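Local coordinates for protein host Factor for Q beta (Staphylococcus aureus, PDB 1KQ1) that binds RNA as a hexameric Sm-like ring and acts as a pleiotropic regulator of translation in bacteria, at residues E13-N18 / G34-Y39; V22-L27 / S61-E66; Y42-N47 / I55-I60. All blocks are in the same frame, centred on the assembly; numbering follows the deposited sequence.

Contact 1 of 3, residues E13-N18 / G34-Y39; sequences ENFKAN and GVIEEY
The last turn of helix 7-17 crosses strand 31-39 steeply, at -107°, the short axes coming within 7.3 Å, with Lys16 seated over Ile36. The pairing illustrates how the Sm fold of Hfq lays its N-terminal helix on a strongly bent antiparallel sheet. Backbones come close enough here for the CA of Lys16 to direct its hydrogen at Ile36 O, while two waters stitch the flanks. One links Phe15 O, weakly, to the amide of Ile36; the other donates to both Lys16 O and Ile36 O, so a helix-end carbonyl and a strand carbonyl share one solvent molecule.

Among the side chains, Ile36 goes into the interior: its CD1 meets CD2 of Phe15 at 3.9 Å, and Leu12 packs on the same isoleucine. The Phe15 ring leads on toward Val22, Tyr63 and Val65, linking the helix to strands 21-26 and 60-65. Lys16 behaves differently. Its fully extended chain, CG anti to the backbone N, lies along the strand, with CE 3.4 Å from Glu37 O and CD 4.2 Å from CE2 of Tyr39. At its tip NZ donates to a third water, which also accepts from Tyr39 N and sits above one face of the tyrosine ring, toward its rim. Tyr39 takes the crowded chi1 position (69°), which directs the ring's OH toward Glu13. Glu13, bent at chi2, brings its carboxylate to the ring edge at a plane angle of 63°, and Tyr39 OH donates to the anti lone pair of Glu13 OE2 at 3.0 Å.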
loop_
_atom_site.group_PDB
_atom_site.type_symbol
_atom_site.label_atom_id
_atom_site.label_comp_id
_atom_site.label_asym_id
_atom_site.label_seq_id
_atom_site.Cartn_x
_atom_site.Cartn_y
_atom_site.Cartn_z
ATOM N N GLU C 13 -7.266 -2.534 -23.496
ATOM C CA GLU C 13 -7.918 -2.027 -24.713
ATOM C C GLU C 13 -8.778 -3.120 -25.400
ATOM O O GLU C 13 -9.858 -2.833 -25.923
ATOM C CB GLU C 13 -6.824 -1.480 -25.655
ATOM C CG GLU C 13 -7.383 -0.767 -26.864
ATOM C CD GLU C 13 -8.235 0.450 -26.547
ATOM O OE1 GLU C 13 -9.026 0.839 -27.434
ATOM O OE2 GLU C 13 -8.117 1.039 -25.449
ATOM N N ASN C 14 -8.289 -4.344 -25.359
ATOM C CA ASN C 14 -9.055 -5.470 -25.903
ATOM C C ASN C 14 -10.268 -5.735 -25.009
ATOM O O ASN C 14 -11.359 -5.973 -25.518
ATOM C CB ASN C 14 -8.204 -6.710 -25.955
ATOM C CG ASN C 14 -7.358 -6.781 -27.219
ATOM O OD1 ASN C 14 -7.841 -6.483 -28.315
ATOM N ND2 ASN C 14 -6.105 -7.194 -27.074
ATOM N N PHE C 15 -10.088 -5.695 -23.680
ATOM C CA PHE C 15 -11.228 -5.911 -22.795
ATOM C C PHE C 15 -12.299 -4.887 -23.079
ATOM O O PHE C 15 -13.482 -5.215 -23.098
ATOM C CB PHE C 15 -10.846 -5.756 -21.285
ATOM C CG PHE C 15 -9.904 -6.791 -20.755
ATOM C CD1 PHE C 15 -9.774 -8.040 -21.355
ATOM C CD2 PHE C 15 -9.137 -6.508 -19.621
ATOM C CE1 PHE C 15 -8.887 -8.988 -20.839
ATOM C CE2 PHE C 15 -8.254 -7.438 -19.103
ATOM C CZ PHE C 15 -8.120 -8.681 -19.699
ATOM N N LYS C 16 -11.889 -3.621 -23.235
ATOM C CA LYS C 16 -12.788 -2.535 -23.495
ATOM C C LYS C 16 -13.493 -2.724 -24.837
ATOM O O LYS C 16 -14.724 -2.630 -24.938
ATOM C CB LYS C 16 -12.011 -1.210 -23.517
ATOM C CG LYS C 16 -12.833 0.014 -23.726
ATOM C CD LYS C 16 -11.967 1.267 -23.752
ATOM C CE LYS C 16 -12.699 2.465 -24.288
ATOM N NZ LYS C 16 -11.712 3.551 -24.641
ATOM N N ALA C 17 -12.696 -2.977 -25.865
ATOM C CA ALA C 17 -13.301 -3.054 -27.191
ATOM C C ALA C 17 -14.248 -4.199 -27.347
ATOM O O ALA C 17 -15.271 -4.059 -28.035
ATOM C CB ALA C 17 -12.230 -3.144 -28.246
ATOM N N ASN C 18 -13.914 -5.321 -26.721
ATOM C CA ASN C 18 -14.730 -6.517 -26.832
ATOM C C ASN C 18 -15.816 -6.626 -25.752
ATOM O O ASN C 18 -16.597 -7.592 -25.725
ATOM C CB ASN C 18 -13.844 -7.743 -26.782
ATOM C CG ASN C 18 -12.897 -7.826 -27.963
ATOM O OD1 ASN C 18 -11.747 -8.233 -27.823
ATOM N ND2 ASN C 18 -13.388 -7.454 -29.134
ATOM N N GLY C 34 -17.421 -7.241 -14.174
ATOM C CA GLY C 34 -18.108 -6.244 -14.972
ATOM C C GLY C 34 -17.412 -6.033 -16.302
ATOM O O GLY C 34 -16.528 -6.809 -16.685
ATOM N N VAL C 35 -17.834 -4.975 -16.972
ATOM C CA VAL C 35 -17.265 -4.620 -18.260
ATOM C C VAL C 35 -16.488 -3.325 -18.095
ATOM O O VAL C 35 -17.001 -2.354 -17.504
ATOM C CB VAL C 35 -18.373 -4.369 -19.304
ATOM C CG1 VAL C 35 -17.753 -3.822 -20.585
ATOM C CG2 VAL C 35 -19.109 -5.663 -19.595
ATOM N N ILE C 36 -15.259 -3.309 -18.612
ATOM C CA ILE C 36 -14.475 -2.103 -18.566
ATOM C C ILE C 36 -15.003 -1.175 -19.671
ATOM O O ILE C 36 -14.920 -1.479 -20.891
ATOM C CB ILE C 36 -12.996 -2.422 -18.742
ATOM C CG1 ILE C 36 -12.524 -3.260 -17.551
ATOM C CG2 ILE C 36 -12.199 -1.127 -18.899
ATOM C CD1 ILE C 36 -11.088 -3.813 -17.669
ATOM N N GLU C 37 -15.556 -0.052 -19.263
ATOM C CA GLU C 37 -16.087 0.935 -20.194
ATOM C C GLU C 37 -15.037 1.924 -20.619
ATOM O O GLU C 37 -15.008 2.353 -21.786
ATOM C CB GLU C 37 -17.252 1.694 -19.569
ATOM C CG GLU C 37 -18.426 0.802 -19.247
ATOM C CD GLU C 37 -18.940 0.063 -20.468
ATOM O OE1 GLU C 37 -18.787 0.598 -21.588
ATOM O OE2 GLU C 37 -19.497 -1.045 -20.306
ATOM N N GLU C 38 -14.183 2.322 -19.685
ATOM C CA GLU C 38 -13.120 3.254 -19.982
ATOM C C GLU C 38 -12.071 3.079 -18.912
ATOM O O GLU C 38 -12.350 2.501 -17.866
ATOM C CB GLU C 38 -13.633 4.692 -19.894
ATOM C CG GLU C 38 -14.904 4.972 -20.640
ATOM C CD GLU C 38 -15.398 6.372 -20.386
ATOM O OE1 GLU C 38 -14.612 7.327 -20.591
ATOM O OE2 GLU C 38 -16.573 6.516 -19.982
ATOM N N TYR C 39 -10.873 3.588 -19.176
ATOM C CA TYR C 39 -9.797 3.514 -18.190
ATOM C C TYR C 39 -8.734 4.533 -18.555
ATOM O O TYR C 39 -8.683 5.020 -19.696
ATOM C CB TYR C 39 -9.197 2.097 -18.187
ATOM C CG TYR C 39 -8.423 1.743 -19.450
ATOM C CD1 TYR C 39 -7.094 2.120 -19.600
ATOM C CD2 TYR C 39 -9.051 1.114 -20.533
ATOM C CE1 TYR C 39 -6.399 1.900 -20.777
ATOM C CE2 TYR C 39 -8.340 0.896 -21.737
ATOM C CZ TYR C 39 -7.026 1.289 -21.842
ATOM O OH TYR C 39 -6.297 1.053 -23.019
HETATM O O HOH W 1 -14.262 -5.267 -20.397
HETATM O O HOH W 2 -16.376 -1.536 -23.134
HETATM O O HOH W 3 -10.491 4.358 -22.091
#

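Contact 2 of 3, residues V22-L27 / S61-E66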
loop_
_atom_site.group_PDB
_atom_site.type_symbol
_atom_site.label_atom_id
_atom_site.label_comp_id
_atom_site.label_asym_id
_atom_site.label_seq_id
_atom_site.Cartn_x
_atom_site.Cartn_y
_atom_site.Cartn_z
ATOM N N VAL C 22 -14.948 -8.994 -17.194
ATOM C CA VAL C 22 -13.702 -9.208 -16.493
ATOM C C VAL C 22 -13.964 -9.217 -14.978
ATOM O O VAL C 22 -14.881 -8.558 -14.513
ATOM C CB VAL C 22 -12.748 -8.014 -16.801
ATOM C CG1 VAL C 22 -11.487 -8.058 -15.936
ATOM C CG2 VAL C 22 -12.396 -8.014 -18.304
ATOM N N THR C 23 -13.136 -9.974 -14.278
ATOM C CA THR C 23 -13.171 -10.031 -12.819
ATOM C C THR C 23 -11.923 -9.252 -12.347
ATOM O O THR C 23 -10.782 -9.536 -12.755
ATOM C CB THR C 23 -13.074 -11.454 -12.294
ATOM O OG1 THR C 23 -14.256 -12.180 -12.717
ATOM C CG2 THR C 23 -13.046 -11.471 -10.745
ATOM N N VAL C 24 -12.171 -8.264 -11.513
ATOM C CA VAL C 24 -11.104 -7.439 -10.950
ATOM C C VAL C 24 -10.910 -7.866 -9.489
ATOM O O VAL C 24 -11.901 -7.850 -8.695
ATOM C CB VAL C 24 -11.523 -5.970 -10.966
ATOM C CG1 VAL C 24 -10.457 -5.077 -10.252
ATOM C CG2 VAL C 24 -11.706 -5.486 -12.397
ATOM N N PHE C 25 -9.699 -8.292 -9.136
ATOM C CA PHE C 25 -9.404 -8.613 -7.749
ATOM C C PHE C 25 -8.694 -7.439 -7.166
ATOM O O PHE C 25 -7.842 -6.821 -7.817
ATOM C CB PHE C 25 -8.517 -9.849 -7.631
ATOM C CG PHE C 25 -9.251 -11.114 -7.880
ATOM C CD1 PHE C 25 -9.676 -11.885 -6.822
ATOM C CD2 PHE C 25 -9.492 -11.514 -9.178
ATOM C CE1 PHE C 25 -10.354 -13.090 -7.056
ATOM C CE2 PHE C 25 -10.171 -12.718 -9.431
ATOM C CZ PHE C 25 -10.596 -13.499 -8.356
ATOM N N PHE C 26 -9.045 -7.121 -5.921
ATOM C CA PHE C 26 -8.431 -5.970 -5.217
ATOM C C PHE C 26 -7.296 -6.378 -4.287
ATOM O O PHE C 26 -7.095 -7.551 -4.028
ATOM C CB PHE C 26 -9.552 -5.270 -4.428
ATOM C CG PHE C 26 -10.584 -4.655 -5.292
ATOM C CD1 PHE C 26 -10.446 -3.327 -5.692
ATOM C CD2 PHE C 26 -11.682 -5.406 -5.730
ATOM C CE1 PHE C 26 -11.413 -2.751 -6.536
ATOM C CE2 PHE C 26 -12.653 -4.835 -6.580
ATOM C CZ PHE C 26 -12.500 -3.507 -6.972
ATOM N N LEU C 27 -6.572 -5.395 -3.735
ATOM C CA LEU C 27 -5.486 -5.712 -2.826
ATOM C C LEU C 27 -5.931 -6.518 -1.640
ATOM O O LEU C 27 -5.142 -7.321 -1.135
ATOM C CB LEU C 27 -4.813 -4.449 -2.299
ATOM C CG LEU C 27 -4.212 -3.489 -3.311
ATOM C CD1 LEU C 27 -3.462 -2.367 -2.541
ATOM C CD2 LEU C 27 -3.264 -4.233 -4.208
ATOM N N SER C 61 -5.320 -5.697 -7.800
ATOM C CA SER C 61 -4.273 -6.724 -7.780
ATOM C C SER C 61 -4.198 -7.433 -9.119
ATOM O O SER C 61 -3.104 -7.525 -9.735
ATOM C CB SER C 61 -4.625 -7.745 -6.706
ATOM O OG SER C 61 -3.711 -8.802 -6.848
ATOM N N THR C 62 -5.348 -7.908 -9.593
ATOM C CA THR C 62 -5.359 -8.736 -10.806
ATOM C C THR C 62 -6.592 -8.582 -11.639
ATOM O O THR C 62 -7.654 -8.306 -11.117
ATOM C CB THR C 62 -5.363 -10.235 -10.349
ATOM O OG1 THR C 62 -4.294 -10.469 -9.436
ATOM C CG2 THR C 62 -5.215 -11.232 -11.529
ATOM N N TYR C 63 -6.473 -8.809 -12.953
ATOM C CA TYR C 63 -7.649 -8.927 -13.831
ATOM C C TYR C 63 -7.680 -10.360 -14.341
ATOM O O TYR C 63 -6.622 -10.913 -14.694
ATOM C CB TYR C 63 -7.558 -8.057 -15.082
ATOM C CG TYR C 63 -7.340 -6.605 -14.859
ATOM C CD1 TYR C 63 -8.408 -5.718 -14.737
ATOM C CD2 TYR C 63 -6.044 -6.115 -14.794
ATOM C CE1 TYR C 63 -8.143 -4.315 -14.569
ATOM C CE2 TYR C 63 -5.780 -4.756 -14.614
ATOM C CZ TYR C 63 -6.831 -3.884 -14.511
ATOM O OH TYR C 63 -6.554 -2.552 -14.351
ATOM N N THR C 64 -8.883 -10.951 -14.426
ATOM C CA THR C 64 -9.002 -12.320 -14.992
ATOM C C THR C 64 -10.262 -12.328 -15.859
ATOM O O THR C 64 -11.152 -11.554 -15.625
ATOM C CB THR C 64 -9.205 -13.404 -13.905
ATOM O OG1 THR C 64 -10.497 -13.235 -13.302
ATOM C CG2 THR C 64 -8.139 -13.340 -12.847
ATOM N N VAL C 65 -10.365 -13.221 -16.873
ATOM C CA VAL C 65 -11.559 -13.248 -17.710
ATOM C C VAL C 65 -12.311 -14.567 -17.554
ATOM O O VAL C 65 -11.873 -15.498 -16.899
ATOM C CB VAL C 65 -11.212 -13.038 -19.194
ATOM C CG1 VAL C 65 -12.454 -13.192 -20.059
ATOM C CG2 VAL C 65 -10.644 -11.645 -19.416
ATOM N N GLU C 66 -13.499 -14.637 -18.200
ATOM C CA GLU C 66 -14.381 -15.813 -18.189
ATOM C C GLU C 66 -15.292 -15.792 -16.968
ATOM O O GLU C 66 -15.171 -16.703 -16.124
ATOM C CB GLU C 66 -13.564 -17.108 -18.198
ATOM C CG GLU C 66 -12.553 -17.194 -19.327
ATOM C CD GLU C 66 -11.370 -18.055 -18.958
ATOM O OE1 GLU C 66 -11.581 -19.254 -18.671
ATOM O OE2 GLU C 66 -10.235 -17.531 -18.947
#
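Strands 21-26 and 60-65 pair antiparallel at one side of the chain's Sm sheet in Hfq, as its first and last strands, finished at one end by a classic beta bulge. Ser61 and Thr62 both face Phe25, so Phe25 O accepts two amides: Ser61 N at 2.8 Å, in the carbonyl plane, and Thr62 N at 3.2 Å, from above that plane. The register is then regular. Phe25 N reaches Thr62 O, and Thr23 exchanges bonds with Thr64, its N-H pointing almost straight (178°) at Thr64 O.

The Phe25 ring is on the sheet face of Thr62 and Thr64 and turns its edge to Thr64 OG1, which lies in the ring plane 3.9 Å from CE2. The crowded chi1 position of Thr64 (68°) also brings OG1 within 3.3 Å of Thr23 CB. On the other face Tyr63 runs alongside Val24, whose CG2 is 4.1 Å from Tyr63 CD1, while Val22 CG1 comes in at the ring edge. Tyr63 OH bonds to Tyr56 OH of a neighbouring subunit. Thr62 to Thr64 also pair with a strand of that subunit, continuing the sheet across the interface, an arrangement typical of Sm and Hfq rings.

Contact 3 of 3, residues Y42-N47 / I55-I60; sequences YVVSLN and IYKHAI
Strands 43-48 and 51-56 form an antiparallel hairpin whose second strand runs into a 3-10 turn at Lys57-Ala59. Val44 and Ile55 make the hydrogen-bonded pair, Ile55 N reaching Val44 O at 2.8 Å and Val44 N returning to Ile55 O. Beyond it Lys57 N bonds to Tyr42 O from 36° above the carbonyl plane, as the chain is already turning. That same carbonyl accepts from a water which takes the amide hydrogen of His58, joining the residue before strand 43-48 to the turn.

Lys57 is the chain to follow. Its CB lies 3.7 Å from Tyr42 O, and CG, turned anti to the carbonyl carbon (chi1 -82°), rests 4.1 Å from Val44 CG2. The chain crosses the valine at about a right angle. From CG it runs out fully extended through CD and CE to NZ, which bonds to Gln8 OE1 and, weakly, to Asp40 O. The same Val44 methyl also meets Ile60 CD1, while Leu46 CB and CD2 close on Ile55 CD1.

On the other face Val43 and Tyr56 lie side by side, Val43 CG1 touching Tyr56 CD1 at 3.7 Å. Tyr56 CB stands 3.4 Å above the centre of the His58 ring. Tyr56 OH bonds to Gln8 OE1 and Tyr63 OH of a neighbouring subunit, and His58 NE2 to Ile60 O of that same subunit. Within the chain's sheet the hairpin lies at one end, 43-48 beside 31-39 and 51-56 outermost; Phe26 of strand 21-26 packs on Ile55, Val24 on Ile60 where the next strand starts, and Lys57 reaches helix 7-17 through Gln8.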
loop_
_atom_site.group_PDB
_atom_site.type_symbol
_atom_site.label_atom_id
_atom_site.label_comp_id
_atom_site.label_asym_id
_atom_site.label_seq_id
_atom_site.Cartn_x
_atom_site.Cartn_y
_atom_site.Cartn_z
ATOM N N TYR C 42 -5.026 6.242 -14.026
ATOM C CA TYR C 42 -5.312 6.119 -12.596
ATOM C C TYR C 42 -6.539 5.336 -12.244
ATOM O O TYR C 42 -6.605 4.771 -11.137
ATOM C CB TYR C 42 -5.463 7.501 -11.967
ATOM C CG TYR C 42 -4.210 8.312 -12.029
ATOM C CD1 TYR C 42 -3.014 7.801 -11.531
ATOM C CD2 TYR C 42 -4.205 9.574 -12.610
ATOM C CE1 TYR C 42 -1.832 8.524 -11.610
ATOM C CE2 TYR C 42 -3.020 10.312 -12.696
ATOM C CZ TYR C 42 -1.839 9.777 -12.194
ATOM O OH TYR C 42 -0.656 10.488 -12.277
ATOM N N VAL C 43 -7.511 5.302 -13.142
ATOM C CA VAL C 43 -8.753 4.627 -12.835
ATOM C C VAL C 43 -9.275 3.721 -13.928
ATOM O O VAL C 43 -8.802 3.742 -15.059
ATOM C CB VAL C 43 -9.877 5.645 -12.477
ATOM C CG1 VAL C 43 -9.428 6.514 -11.269
ATOM C CG2 VAL C 43 -10.161 6.584 -13.667
ATOM N N VAL C 44 -10.221 2.883 -13.521
ATOM C CA VAL C 44 -10.895 1.971 -14.422
ATOM C C VAL C 44 -12.381 2.111 -14.121
ATOM O O VAL C 44 -12.806 2.068 -12.956
ATOM C CB VAL C 44 -10.464 0.515 -14.194
ATOM C CG1 VAL C 44 -11.325 -0.456 -15.092
ATOM C CG2 VAL C 44 -9.004 0.332 -14.473
ATOM N N SER C 45 -13.178 2.317 -15.163
ATOM C CA SER C 45 -14.612 2.436 -15.016
ATOM C C SER C 45 -15.216 1.067 -15.304
ATOM O O SER C 45 -15.125 0.586 -16.446
ATOM C CB SER C 45 -15.150 3.476 -16.006
ATOM O OG SER C 45 -16.546 3.625 -15.820
ATOM N N LEU C 46 -15.845 0.443 -14.305
ATOM C CA LEU C 46 -16.374 -0.915 -14.459
ATOM C C LEU C 46 -17.874 -0.906 -14.330
ATOM O O LEU C 46 -18.408 -0.455 -13.335
ATOM C CB LEU C 46 -15.752 -1.868 -13.415
ATOM C CG LEU C 46 -15.987 -3.378 -13.587
ATOM C CD1 LEU C 46 -15.118 -3.878 -14.747
ATOM C CD2 LEU C 46 -15.680 -4.108 -12.297
ATOM N N ASN C 47 -18.546 -1.393 -15.373
ATOM C CA ASN C 47 -20.003 -1.443 -15.450
ATOM C C ASN C 47 -20.395 -2.836 -14.995
ATOM O O ASN C 47 -20.053 -3.856 -15.619
ATOM C CB ASN C 47 -20.391 -1.166 -16.909
ATOM C CG ASN C 47 -21.863 -1.419 -17.207
ATOM O OD1 ASN C 47 -22.330 -1.165 -18.325
ATOM N ND2 ASN C 47 -22.591 -1.932 -16.237
ATOM N N ILE C 55 -12.846 2.524 -10.153
ATOM C CA ILE C 55 -11.813 1.813 -9.369
ATOM C C ILE C 55 -10.456 2.414 -9.533
ATOM O O ILE C 55 -10.031 2.755 -10.657
ATOM C CB ILE C 55 -11.754 0.342 -9.848
ATOM C CG1 ILE C 55 -13.123 -0.345 -9.695
ATOM C CG2 ILE C 55 -10.721 -0.404 -9.075
ATOM C CD1 ILE C 55 -13.182 -1.726 -10.474
ATOM N N TYR C 56 -9.755 2.605 -8.419
ATOM C CA TYR C 56 -8.398 3.086 -8.556
ATOM C C TYR C 56 -7.442 1.940 -8.892
ATOM O O TYR C 56 -7.442 0.877 -8.238
ATOM C CB TYR C 56 -7.872 3.777 -7.267
ATOM C CG TYR C 56 -8.381 5.168 -7.054
ATOM C CD1 TYR C 56 -8.007 6.206 -7.900
ATOM C CD2 TYR C 56 -9.255 5.436 -6.005
ATOM C CE1 TYR C 56 -8.520 7.483 -7.705
ATOM C CE2 TYR C 56 -9.757 6.728 -5.795
ATOM C CZ TYR C 56 -9.380 7.729 -6.664
ATOM O OH TYR C 56 -9.918 8.992 -6.508
ATOM N N LYS C 57 -6.610 2.147 -9.933
ATOM C CA LYS C 57 -5.653 1.108 -10.254
ATOM C C LYS C 57 -4.742 0.774 -9.070
ATOM O O LYS C 57 -4.261 -0.360 -8.934
ATOM C CB LYS C 57 -4.778 1.515 -11.467
ATOM C CG LYS C 57 -5.411 1.285 -12.833
ATOM C CD LYS C 57 -4.358 1.595 -13.919
ATOM C CE LYS C 57 -4.841 1.239 -15.336
ATOM N NZ LYS C 57 -3.814 1.599 -16.424
ATOM N N HIS C 58 -4.484 1.756 -8.189
ATOM C CA HIS C 58 -3.619 1.456 -7.064
ATOM C C HIS C 58 -4.211 0.398 -6.144
ATOM O O HIS C 58 -3.470 -0.218 -5.362
ATOM C CB HIS C 58 -3.237 2.739 -6.264
ATOM C CG HIS C 58 -4.388 3.458 -5.613
ATOM N ND1 HIS C 58 -4.591 4.813 -5.791
ATOM C CD2 HIS C 58 -5.328 3.049 -4.724
ATOM C CE1 HIS C 58 -5.613 5.209 -5.051
ATOM N NE2 HIS C 58 -6.086 4.159 -4.393
ATOM N N ALA C 59 -5.527 0.174 -6.240
ATOM C CA ALA C 59 -6.169 -0.832 -5.405
ATOM C C ALA C 59 -6.363 -2.170 -6.102
ATOM O O ALA C 59 -6.882 -3.125 -5.496
ATOM C CB ALA C 59 -7.523 -0.311 -4.899
ATOM N N ILE C 60 -6.026 -2.232 -7.396
ATOM C CA ILE C 60 -6.199 -3.489 -8.120
ATOM C C ILE C 60 -5.013 -4.409 -8.016
ATOM O O ILE C 60 -3.847 -3.977 -8.061
ATOM C CB ILE C 60 -6.475 -3.195 -9.619
ATOM C CG1 ILE C 60 -7.767 -2.385 -9.747
ATOM C CG2 ILE C 60 -6.526 -4.539 -10.425
ATOM C CD1 ILE C 60 -7.984 -1.883 -11.189
HETATM O O HOH W 4 -4.571 4.515 -9.103
#

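How the contacts relate
Three contacts, their centres 11 to 13 Å apart, divide one small bent sheet among them. Contact 1 sets helix 7-17 on strand 31-39, contact 2 joins strands 21-26 and 60-65, and contact 3 joins strands 43-48 and 51-56. Along the chain contacts 1 and 2 alternate, contact 1 closes before contact 3 opens, and contact 3 falls between the two segments of contact 2. Strand 31-39 stands between the two strand pairs, and Phe15 carries contact 1 into contact 2. Leu27 N and Ala59 O, 2.9 Å apart, probably bond where contacts 2 and 3 meet. Both of those contacts reach neighbouring subunits, so the same sheet serves both the fold and the hexamer interfaces.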